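Local coordinates for hemolysin-related protein (Vibrio cholerae serotype O1, PDB 6MLT) that probably helps attach Vibrio cholerae biofilms to surfaces, as a secreted, metal-binding matrix protein that joins a beta-propeller to a carbohydrate-binding beta-prism domain, at residues V279-L283 / G284-S288; L204-N207 / N208-L212; V385-K388 / D389-F392; L492-R496 / L497-I501. All coordinates share one frame; numbering follows the deposited sequence.

Contact 1: residues V279-L283 / G284-S288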
loop_
_atom_site.group_PDB
_atom_site.type_symbol
_atom_site.label_atom_id
_atom_site.label_comp_id
_atom_site.label_asym_id
_atom_site.label_seq_id
_atom_site.Cartn_x
_atom_site.Cartn_y
_atom_site.Cartn_z
ATOM N N VAL A 279 5.453 0.305 5.304
ATOM C CA VAL A 279 6.157 0.518 4.044
ATOM C C VAL A 279 5.508 1.709 3.355
ATOM O O VAL A 279 4.296 1.696 3.102
ATOM C CB VAL A 279 6.100 -0.727 3.143
ATOM C CG1 VAL A 279 6.892 -0.500 1.857
ATOM C CG2 VAL A 279 6.600 -1.957 3.904
ATOM N N SER A 280 6.290 2.736 3.054
ATOM C CA SER A 280 5.671 3.956 2.545
ATOM C C SER A 280 6.732 4.870 1.945
ATOM O O SER A 280 7.918 4.530 1.874
ATOM C CB SER A 280 4.903 4.672 3.654
ATOM O OG SER A 280 3.951 5.550 3.098
ATOM N N SER A 281 6.274 6.032 1.483
ATOM C CA SER A 281 7.150 7.087 0.972
ATOM C C SER A 281 7.733 7.832 2.168
ATOM O O SER A 281 7.221 8.861 2.613
ATOM C CB SER A 281 6.382 8.029 0.050
ATOM O OG SER A 281 5.829 7.336 -1.052
ATOM N N PHE A 282 8.822 7.278 2.707
ATOM C CA PHE A 282 9.486 7.818 3.886
ATOM C C PHE A 282 10.713 8.654 3.558
ATOM O O PHE A 282 11.103 9.506 4.363
ATOM C CB PHE A 282 9.958 6.686 4.805
ATOM C CG PHE A 282 8.863 5.931 5.500
ATOM C CD1 PHE A 282 8.018 6.567 6.388
ATOM C CD2 PHE A 282 8.734 4.561 5.326
ATOM C CE1 PHE A 282 7.033 5.861 7.058
ATOM C CE2 PHE A 282 7.749 3.851 5.999
ATOM C CZ PHE A 282 6.905 4.506 6.868
ATOM N N LEU A 283 11.361 8.383 2.430
ATOM C CA LEU A 283 12.649 8.971 2.101
ATOM C C LEU A 283 12.537 10.113 1.102
ATOM O O LEU A 283 13.544 10.755 0.797
ATOM C CB LEU A 283 13.584 7.891 1.547
ATOM C CG LEU A 283 13.672 6.605 2.375
ATOM C CD1 LEU A 283 14.718 5.668 1.774
ATOM C CD2 LEU A 283 13.999 6.925 3.820
ATOM N N GLY A 284 11.341 10.384 0.605
ATOM C CA GLY A 284 11.130 11.444 -0.359
ATOM C C GLY A 284 9.703 11.378 -0.849
ATOM O O GLY A 284 8.968 10.426 -0.575
ATOM N N LYS A 285 9.306 12.421 -1.563
ATOM C CA LYS A 285 7.982 12.418 -2.162
ATOM C C LYS A 285 7.966 11.462 -3.353
ATOM O O LYS A 285 8.979 11.298 -4.034
ATOM C CB LYS A 285 7.588 13.826 -2.609
ATOM N N PRO A 286 6.838 10.796 -3.613
ATOM C CA PRO A 286 6.768 9.928 -4.803
ATOM C C PRO A 286 7.227 10.615 -6.081
ATOM O O PRO A 286 7.844 9.967 -6.938
ATOM C CB PRO A 286 5.285 9.544 -4.866
ATOM C CG PRO A 286 4.824 9.604 -3.450
ATOM C CD PRO A 286 5.604 10.729 -2.806
ATOM N N SER A 287 6.966 11.914 -6.229
ATOM C CA SER A 287 7.388 12.627 -7.430
ATOM C C SER A 287 8.904 12.733 -7.546
ATOM O O SER A 287 9.416 12.893 -8.660
ATOM C CB SER A 287 6.775 14.026 -7.450
ATOM O OG SER A 287 7.246 14.794 -6.360
ATOM N N SER A 288 9.634 12.652 -6.428
ATOM C CA SER A 288 11.090 12.726 -6.473
ATOM C C SER A 288 11.720 11.534 -7.183
ATOM O O SER A 288 12.912 11.588 -7.501
ATOM C CB SER A 288 11.657 12.840 -5.052
ATOM O OG SER A 288 11.561 11.612 -4.343
#
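Ser281 meets Gly284 and Pro286 without a single hydrogen bond across the turn, and the backbone N and O of Gly284 are buried with no partner in the model. What joins the two halves is plain packing. Ser281 CB lies 3.6 Å from Gly284 O, and Ser281 OG lies 3.5 Å from Pro286 CG. The serine hydroxyl is turned beside its own backbone N (chi1 -59°), which directs it toward that carbon. Ser281 is also the centre of an inverse gamma turn, closed by a weak bond from Phe282 N to Ser280 O, and so the chain swings round tightly before Gly284. There the backbone is almost fully extended, with Gly284 phi at 173°; glycine suits the place because it has no CB to press on the carbonyl of Leu283. Pro286 suits the start of the short 3-10 segment 286-288 through its fixed phi. Just before that segment, Lys285 O receives two donors: Ser288 N at 2.8 Å and Ser288 OG at 2.6 Å, the hydroxyl lying in the carbonyl plane. Ser280 bonds Asp489 through OG, while Phe282 and Leu283 pack on Met455 of strand 452-457. Ser281 and Leu283 also make backbone bonds, with Asp489 and His442. The stretch runs from propeller strand 277-279 toward strand 295-301 of the prism. With two polar atoms unpaired and only van der Waals contact across the bend, its shape probably owes more to neighbouring parts of the chain and the Lys285 O grip than to bonding across the contact.

Contact 2: residues L204-N207 / N208-L212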
loop_
_atom_site.group_PDB
_atom_site.type_symbol
_atom_site.label_atom_id
_atom_site.label_comp_id
_atom_site.label_asym_id
_atom_site.label_seq_id
_atom_site.Cartn_x
_atom_site.Cartn_y
_atom_site.Cartn_z
ATOM N N LEU A 204 2.808 -19.367 0.708
ATOM C CA LEU A 204 1.871 -18.785 -0.242
ATOM C C LEU A 204 0.957 -19.886 -0.773
ATOM O O LEU A 204 1.434 -20.886 -1.328
ATOM C CB LEU A 204 2.594 -18.087 -1.400
ATOM C CG LEU A 204 1.669 -17.213 -2.259
ATOM C CD1 LEU A 204 1.241 -15.974 -1.483
ATOM C CD2 LEU A 204 2.328 -16.825 -3.575
ATOM N N TYR A 205 -0.350 -19.699 -0.592
ATOM C CA TYR A 205 -1.371 -20.603 -1.095
ATOM C C TYR A 205 -2.183 -19.925 -2.190
ATOM O O TYR A 205 -2.431 -18.717 -2.139
ATOM C CB TYR A 205 -2.357 -21.032 0.002
ATOM C CG TYR A 205 -1.765 -21.529 1.299
ATOM C CD1 TYR A 205 -1.506 -20.656 2.347
ATOM C CD2 TYR A 205 -1.528 -22.881 1.499
ATOM C CE1 TYR A 205 -0.992 -21.111 3.548
ATOM C CE2 TYR A 205 -1.018 -23.347 2.703
ATOM C CZ TYR A 205 -0.750 -22.457 3.718
ATOM O OH TYR A 205 -0.234 -22.913 4.909
ATOM N N GLN A 206 -2.627 -20.715 -3.165
ATOM C CA GLN A 206 -3.760 -20.292 -3.975
ATOM C C GLN A 206 -4.989 -20.178 -3.082
ATOM O O GLN A 206 -5.017 -20.683 -1.955
ATOM C CB GLN A 206 -4.005 -21.269 -5.126
ATOM C CG GLN A 206 -2.897 -21.259 -6.163
ATOM C CD GLN A 206 -3.212 -22.111 -7.381
ATOM O OE1 GLN A 206 -3.549 -23.286 -7.261
ATOM N NE2 GLN A 206 -3.108 -21.516 -8.561
ATOM N N ASN A 207 -6.014 -19.485 -3.580
ATOM C CA ASN A 207 -7.154 -19.225 -2.712
ATOM C C ASN A 207 -8.035 -20.453 -2.501
ATOM O O ASN A 207 -8.972 -20.380 -1.698
ATOM C CB ASN A 207 -7.981 -18.041 -3.236
ATOM C CG ASN A 207 -8.448 -18.213 -4.665
ATOM O OD1 ASN A 207 -8.645 -19.326 -5.147
ATOM N ND2 ASN A 207 -8.657 -17.092 -5.344
ATOM N N ASN A 208 -7.758 -21.575 -3.165
ATOM C CA ASN A 208 -8.358 -22.848 -2.787
ATOM C C ASN A 208 -7.497 -23.626 -1.795
ATOM O O ASN A 208 -7.879 -24.728 -1.390
ATOM C CB ASN A 208 -8.629 -23.695 -4.035
ATOM C CG ASN A 208 -7.359 -24.149 -4.733
ATOM O OD1 ASN A 208 -6.251 -23.711 -4.412
ATOM N ND2 ASN A 208 -7.522 -25.027 -5.707
ATOM N N GLY A 209 -6.362 -23.069 -1.380
ATOM C CA GLY A 209 -5.477 -23.711 -0.428
ATOM C C GLY A 209 -4.332 -24.494 -1.041
ATOM O O GLY A 209 -3.493 -25.021 -0.295
ATOM N N ALA A 210 -4.268 -24.588 -2.364
ATOM C CA ALA A 210 -3.165 -25.289 -3.008
ATOM C C ALA A 210 -1.843 -24.593 -2.706
ATOM O O ALA A 210 -1.732 -23.367 -2.779
ATOM C CB ALA A 210 -3.382 -25.358 -4.519
ATOM N N TYR A 211 -0.835 -25.393 -2.378
ATOM C CA TYR A 211 0.476 -24.870 -2.015
ATOM C C TYR A 211 1.199 -24.344 -3.250
ATOM O O TYR A 211 1.271 -25.031 -4.273
ATOM C CB TYR A 211 1.278 -25.988 -1.358
ATOM C CG TYR A 211 2.739 -25.713 -1.097
ATOM C CD1 TYR A 211 3.701 -26.014 -2.050
ATOM C CD2 TYR A 211 3.163 -25.204 0.125
ATOM C CE1 TYR A 211 5.043 -25.794 -1.805
ATOM C CE2 TYR A 211 4.500 -24.982 0.379
ATOM C CZ TYR A 211 5.433 -25.278 -0.593
ATOM O OH TYR A 211 6.763 -25.068 -0.350
ATOM N N LEU A 212 1.740 -23.128 -3.161
ATOM C CA LEU A 212 2.548 -22.566 -4.241
ATOM C C LEU A 212 4.028 -22.535 -3.888
ATOM O O LEU A 212 4.844 -23.097 -4.617
ATOM C CB LEU A 212 2.068 -21.156 -4.601
ATOM C CG LEU A 212 0.708 -21.083 -5.304
ATOM C CD1 LEU A 212 0.279 -19.637 -5.446
ATOM C CD2 LEU A 212 0.751 -21.765 -6.663
HETATM O O HOH W 1 -5.164 -25.285 -7.565
#
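The Tyr205 ring has Ala210 O at its edge, near the ring plane, while Gly209 O approaches obliquely, 3.4 Å from Tyr205 CD2; beyond the hairpin the ring meets that of Phe177, with planes at about 50°. The other flat pair is Gln206 and Asn208: the side chains lie side by side, pointing the same way, with amide planes 75° apart. A water ties them, donating to Gln206 OE1 and accepting from Asn208 ND2. Asn208 CG sits between its backbone N and carbonyl carbon (chi1 67°), and this brings OD1 back over the chain to accept from Ala210 N at 3.0 Å, an Asx turn. The whole is a beta hairpin between strands 203-205 and 211-214, closed by a type I turn from Gln206 to Gly209 with a classic G1 beta bulge at Gly209. Gly209 N donates to Gln206 O at 2.8 Å, from well above the carbonyl plane, and Gln206 N donates to Ala210 O, also at 2.8 Å. Glycine fits at the bulge because, at its positive phi, a side chain would press on the carbonyl O of Asn208. Leu212 N bonds Leu204 O at 2.9 Å further down the ladder. Leu212 crosses the Gln206 chain at about a right angle, CD1 lying 3.6 Å from Gln206 CG; Leu212 CD1 also lies 4.0 Å from Leu204 CD2. Asn207 ND2 donates to Ile154 O and to Gln195 OE1, of a sodium-site residue.

Contact 3: residues V385-K388 / D389-F392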
loop_
_atom_site.group_PDB
_atom_site.type_symbol
_atom_site.label_atom_id
_atom_site.label_comp_id
_atom_site.label_asym_id
_atom_site.label_seq_id
_atom_site.Cartn_x
_atom_site.Cartn_y
_atom_site.Cartn_z
ATOM N N VAL A 385 11.398 1.291 -38.703
ATOM C CA VAL A 385 10.057 1.524 -39.218
ATOM C C VAL A 385 10.195 2.398 -40.459
ATOM O O VAL A 385 10.997 3.340 -40.479
ATOM C CB VAL A 385 9.141 2.189 -38.169
ATOM C CG1 VAL A 385 8.857 1.228 -37.022
ATOM C CG2 VAL A 385 9.773 3.474 -37.641
ATOM N N GLY A 386 9.434 2.072 -41.494
ATOM C CA GLY A 386 9.591 2.718 -42.777
ATOM C C GLY A 386 10.797 2.162 -43.510
ATOM O O GLY A 386 11.362 1.121 -43.153
ATOM N N SER A 387 11.215 2.895 -44.541
ATOM C CA SER A 387 12.289 2.422 -45.403
ATOM C C SER A 387 13.007 3.590 -46.061
ATOM O O SER A 387 12.366 4.481 -46.627
ATOM C CB SER A 387 11.749 1.489 -46.486
ATOM O OG SER A 387 12.801 1.085 -47.352
ATOM N N LYS A 388 14.341 3.556 -46.007
ATOM C CA LYS A 388 15.155 4.528 -46.732
ATOM C C LYS A 388 14.954 4.412 -48.235
ATOM O O LYS A 388 15.181 5.383 -48.970
ATOM C CB LYS A 388 16.634 4.323 -46.399
ATOM C CG LYS A 388 17.059 4.856 -45.047
ATOM C CD LYS A 388 18.508 4.485 -44.741
ATOM C CE LYS A 388 19.307 5.674 -44.217
ATOM N NZ LYS A 388 19.884 6.505 -45.317
ATOM N N ASP A 389 14.570 3.226 -48.716
ATOM C CA ASP A 389 14.336 3.009 -50.138
ATOM C C ASP A 389 13.098 3.728 -50.658
ATOM O O ASP A 389 12.834 3.673 -51.865
ATOM C CB ASP A 389 14.211 1.512 -50.433
ATOM C CG ASP A 389 15.558 0.812 -50.511
ATOM O OD1 ASP A 389 16.577 1.491 -50.749
ATOM O OD2 ASP A 389 15.593 -0.426 -50.343
ATOM N N SER A 390 12.328 4.379 -49.793
ATOM C CA SER A 390 11.183 5.165 -50.233
ATOM C C SER A 390 11.561 6.564 -50.701
ATOM O O SER A 390 10.675 7.330 -51.096
ATOM C CB SER A 390 10.165 5.275 -49.094
ATOM O OG SER A 390 9.729 3.977 -48.727
ATOM N N ALA A 391 12.838 6.914 -50.667
ATOM C CA ALA A 391 13.265 8.276 -50.940
ATOM C C ALA A 391 13.470 8.509 -52.428
ATOM O O ALA A 391 14.044 7.673 -53.131
ATOM C CB ALA A 391 14.565 8.581 -50.193
ATOM N N PHE A 392 12.984 9.657 -52.898
ATOM C CA PHE A 392 13.498 10.269 -54.114
ATOM C C PHE A 392 14.720 11.126 -53.791
ATOM O O PHE A 392 15.730 11.065 -54.497
ATOM C CB PHE A 392 12.398 11.098 -54.790
ATOM C CG PHE A 392 12.849 11.821 -56.011
ATOM C CD1 PHE A 392 12.958 11.162 -57.222
ATOM C CD2 PHE A 392 13.157 13.166 -55.954
ATOM C CE1 PHE A 392 13.378 11.833 -58.352
ATOM C CE2 PHE A 392 13.582 13.841 -57.085
ATOM C CZ PHE A 392 13.686 13.169 -58.284
#
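Two backbone bonds and one side-chain bond hold Ser387 and Lys388 to the residues that follow. Ser390 N donates to Ser387 O at 3.2 Å, and Ala391 N to Lys388 O at 3.3 Å. Both donors stand well above the carbonyl planes, in keeping with the tight winding of the 3-10 turn. The side-chain bond runs from Asp389 N to Ser387 OG at 3.1 Å, with an N-H...O angle of 140°, the pattern of an ST turn. Because OG lies opposite the backbone N of Ser387 (chi1 177°), it leans forward over the next residues. Serine suits the spot: its hydroxyl is short enough to take up an N-H at the start of the turn. Van der Waals contacts are few. Ser387 OG touches Asp389 CB at 3.4 Å, Ser390 OG lies 3.9 Å from Ser387 CB, and Ala391 CB is 3.5 Å from Lys388 O. The side-chain ends have partners outside the turn: Lys388 NZ bonds Thr396 OG1 and Ser390 OG bonds Ala324 O; the backbone N of Lys388 bonds Glu372 OE1. No helix lies near. The turn follows strand 382-386, one edge of a four-stranded antiparallel sheet of the beta-prism lectin domain, and leads to strand 394-400 at the other edge, the long crossing of a Greek key; Ala391 packs on Leu371 of strand 370-377, between them.

Contact 4: residues L492-R496 / L497-I501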
loop_
_atom_site.group_PDB
_atom_site.type_symbol
_atom_site.label_atom_id
_atom_site.label_comp_id
_atom_site.label_asym_id
_atom_site.label_seq_id
_atom_site.Cartn_x
_atom_site.Cartn_y
_atom_site.Cartn_z
ATOM N N LEU A 492 5.211 6.554 13.178
ATOM C CA LEU A 492 4.586 6.547 14.492
ATOM C C LEU A 492 5.048 5.294 15.218
ATOM O O LEU A 492 4.868 4.185 14.709
ATOM C CB LEU A 492 3.062 6.571 14.390
ATOM C CG LEU A 492 2.413 7.802 13.765
ATOM C CD1 LEU A 492 2.548 7.793 12.249
ATOM C CD2 LEU A 492 0.954 7.849 14.166
ATOM N N VAL A 493 5.646 5.479 16.395
ATOM C CA VAL A 493 6.291 4.402 17.129
ATOM C C VAL A 493 5.845 4.458 18.585
ATOM O O VAL A 493 5.379 5.484 19.082
ATOM C CB VAL A 493 7.834 4.474 17.040
ATOM C CG1 VAL A 493 8.283 4.589 15.592
ATOM C CG2 VAL A 493 8.380 5.636 17.866
ATOM N N GLN A 494 6.033 3.339 19.272
ATOM C CA GLN A 494 5.616 3.155 20.653
ATOM C C GLN A 494 6.685 2.342 21.366
ATOM O O GLN A 494 7.239 1.403 20.784
ATOM C CB GLN A 494 4.266 2.425 20.713
ATOM C CG GLN A 494 3.828 1.995 22.104
ATOM C CD GLN A 494 3.362 3.170 22.940
ATOM O OE1 GLN A 494 2.582 3.999 22.479
ATOM N NE2 GLN A 494 3.853 3.259 24.166
ATOM N N ASP A 495 6.993 2.706 22.615
ATOM C CA ASP A 495 7.807 1.818 23.442
ATOM C C ASP A 495 7.120 1.591 24.784
ATOM O O ASP A 495 5.889 1.583 24.844
ATOM C CB ASP A 495 9.249 2.340 23.581
ATOM C CG ASP A 495 9.385 3.625 24.399
ATOM O OD1 ASP A 495 8.397 4.168 24.935
ATOM O OD2 ASP A 495 10.545 4.083 24.510
ATOM N N ARG A 496 7.881 1.357 25.858
ATOM C CA ARG A 496 7.242 1.036 27.132
ATOM C C ARG A 496 6.514 2.237 27.723
ATOM O O ARG A 496 5.501 2.065 28.411
ATOM C CB ARG A 496 8.272 0.509 28.135
ATOM C CG ARG A 496 8.955 -0.815 27.738
ATOM C CD ARG A 496 7.971 -1.949 27.461
ATOM N NE ARG A 496 7.097 -2.246 28.597
ATOM C CZ ARG A 496 7.458 -2.947 29.665
ATOM N NH1 ARG A 496 8.690 -3.422 29.773
ATOM N NH2 ARG A 496 6.583 -3.163 30.639
ATOM N N LEU A 497 6.992 3.456 27.456
ATOM C CA LEU A 497 6.510 4.641 28.158
ATOM C C LEU A 497 6.086 5.793 27.261
ATOM O O LEU A 497 5.467 6.736 27.767
ATOM C CB LEU A 497 7.592 5.163 29.114
ATOM C CG LEU A 497 8.012 4.220 30.238
ATOM C CD1 LEU A 497 9.249 4.742 30.949
ATOM C CD2 LEU A 497 6.864 4.032 31.225
ATOM N N ARG A 498 6.396 5.763 25.967
ATOM C CA ARG A 498 6.203 6.917 25.104
ATOM C C ARG A 498 5.727 6.476 23.732
ATOM O O ARG A 498 6.193 5.468 23.199
ATOM C CB ARG A 498 7.504 7.724 24.914
ATOM C CG ARG A 498 8.401 7.811 26.129
ATOM C CD ARG A 498 9.813 8.195 25.726
ATOM N NE ARG A 498 10.543 7.067 25.143
ATOM C CZ ARG A 498 11.768 7.154 24.634
ATOM N NH1 ARG A 498 12.404 8.319 24.627
ATOM N NH2 ARG A 498 12.361 6.078 24.130
ATOM N N MET A 499 4.805 7.246 23.171
ATOM C CA MET A 499 4.536 7.243 21.744
ATOM C C MET A 499 5.308 8.403 21.133
ATOM O O MET A 499 5.378 9.482 21.725
ATOM C CB MET A 499 3.032 7.374 21.472
ATOM C CG MET A 499 2.650 7.432 19.995
ATOM S SD MET A 499 2.798 9.098 19.286
ATOM C CE MET A 499 2.618 8.717 17.543
ATOM N N ARG A 500 5.930 8.169 19.978
ATOM C CA ARG A 500 6.726 9.205 19.342
ATOM C C ARG A 500 6.462 9.250 17.845
ATOM O O ARG A 500 6.048 8.261 17.231
ATOM C CB ARG A 500 8.228 9.000 19.605
ATOM C CG ARG A 500 8.616 9.202 21.070
ATOM C CD ARG A 500 10.104 9.000 21.284
ATOM N NE ARG A 500 10.507 7.623 21.023
ATOM C CZ ARG A 500 11.767 7.219 20.897
ATOM N NH1 ARG A 500 12.761 8.092 21.001
ATOM N NH2 ARG A 500 12.037 5.937 20.656
ATOM N N ILE A 501 6.709 10.422 17.274
ATOM C CA ILE A 501 6.657 10.650 15.835
ATOM C C ILE A 501 8.079 10.899 15.359
ATOM O O ILE A 501 8.778 11.767 15.899
ATOM C CB ILE A 501 5.744 11.835 15.484
ATOM C CG1 ILE A 501 4.337 11.599 16.036
ATOM C CG2 ILE A 501 5.712 12.066 13.963
ATOM C CD1 ILE A 501 3.467 12.848 16.005
#
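Asp495 places CG between its backbone N and carbonyl carbon (chi1 68°), while Arg498 folds its chain back at chi3 (-77°); together these turns bring Asp495 OD2 to the edge of the Arg498 guanidinium, the two planes 25° apart. Arg498 grips side-on: NH2 reaches Asp495 OD2 at 2.7 Å and NE the same oxygen at 3.1 Å, both in the guanidinium plane. The other oxygen, OD1, holds the turn, accepting from Leu497 N at 3.0 Å, an Asx turn, and also from Arg498 N at 2.8 Å. Aspartate suits the place because its short side chain lets OD1 take these backbone N-H groups while OD2 still balances a charge. Over one face of the Arg498 guanidinium, offset toward the rim, lies Arg500 CZ; the like charges lying over one another are probably eased by Asp495, whose OD2 is near Arg500 NH2 by charge only, and by Arg500 NH2 bonding Asn468 OD1 and Ala467 O. Further back the ladder is regular: Val493 and Arg500 form a hydrogen-bonded antiparallel pair, Val493 N to Arg500 O and Arg500 N to Val493 O, both 2.9 Å, and Asp495 N bonds Arg498 O. On the opposite face Met499 bends so that CE meets Leu492 CB at 3.8 Å, a flexible apolar side chain filling in against a leucine. Gln494 NE2 donates to Asp495 O and Asn515 O. The hairpin forms the two inner strands of a four-stranded antiparallel sheet, between strands 478-481 and 509-514, with the Leu492 and Met499 face packed on Leu537 of strand 536-541.

From the N terminus, contact 2 comes first, closing the hairpin between the third and fourth strands of a propeller sheet. Contact 1 follows after strand 277-279, where the chain leaves the propeller for the prism; contact 3 then turns the chain at one edge of a prism sheet, and contact 4 closes another propeller hairpin after the chain has returned. Each is a short local turn, and all four stand in series, none enclosing or crossing another. Contacts 1 and 4 come closest, nearest atoms about 6 Å apart, whereas contacts 3 and 4 lie on opposite sides of the chain's centre, centres about 69 Å apart.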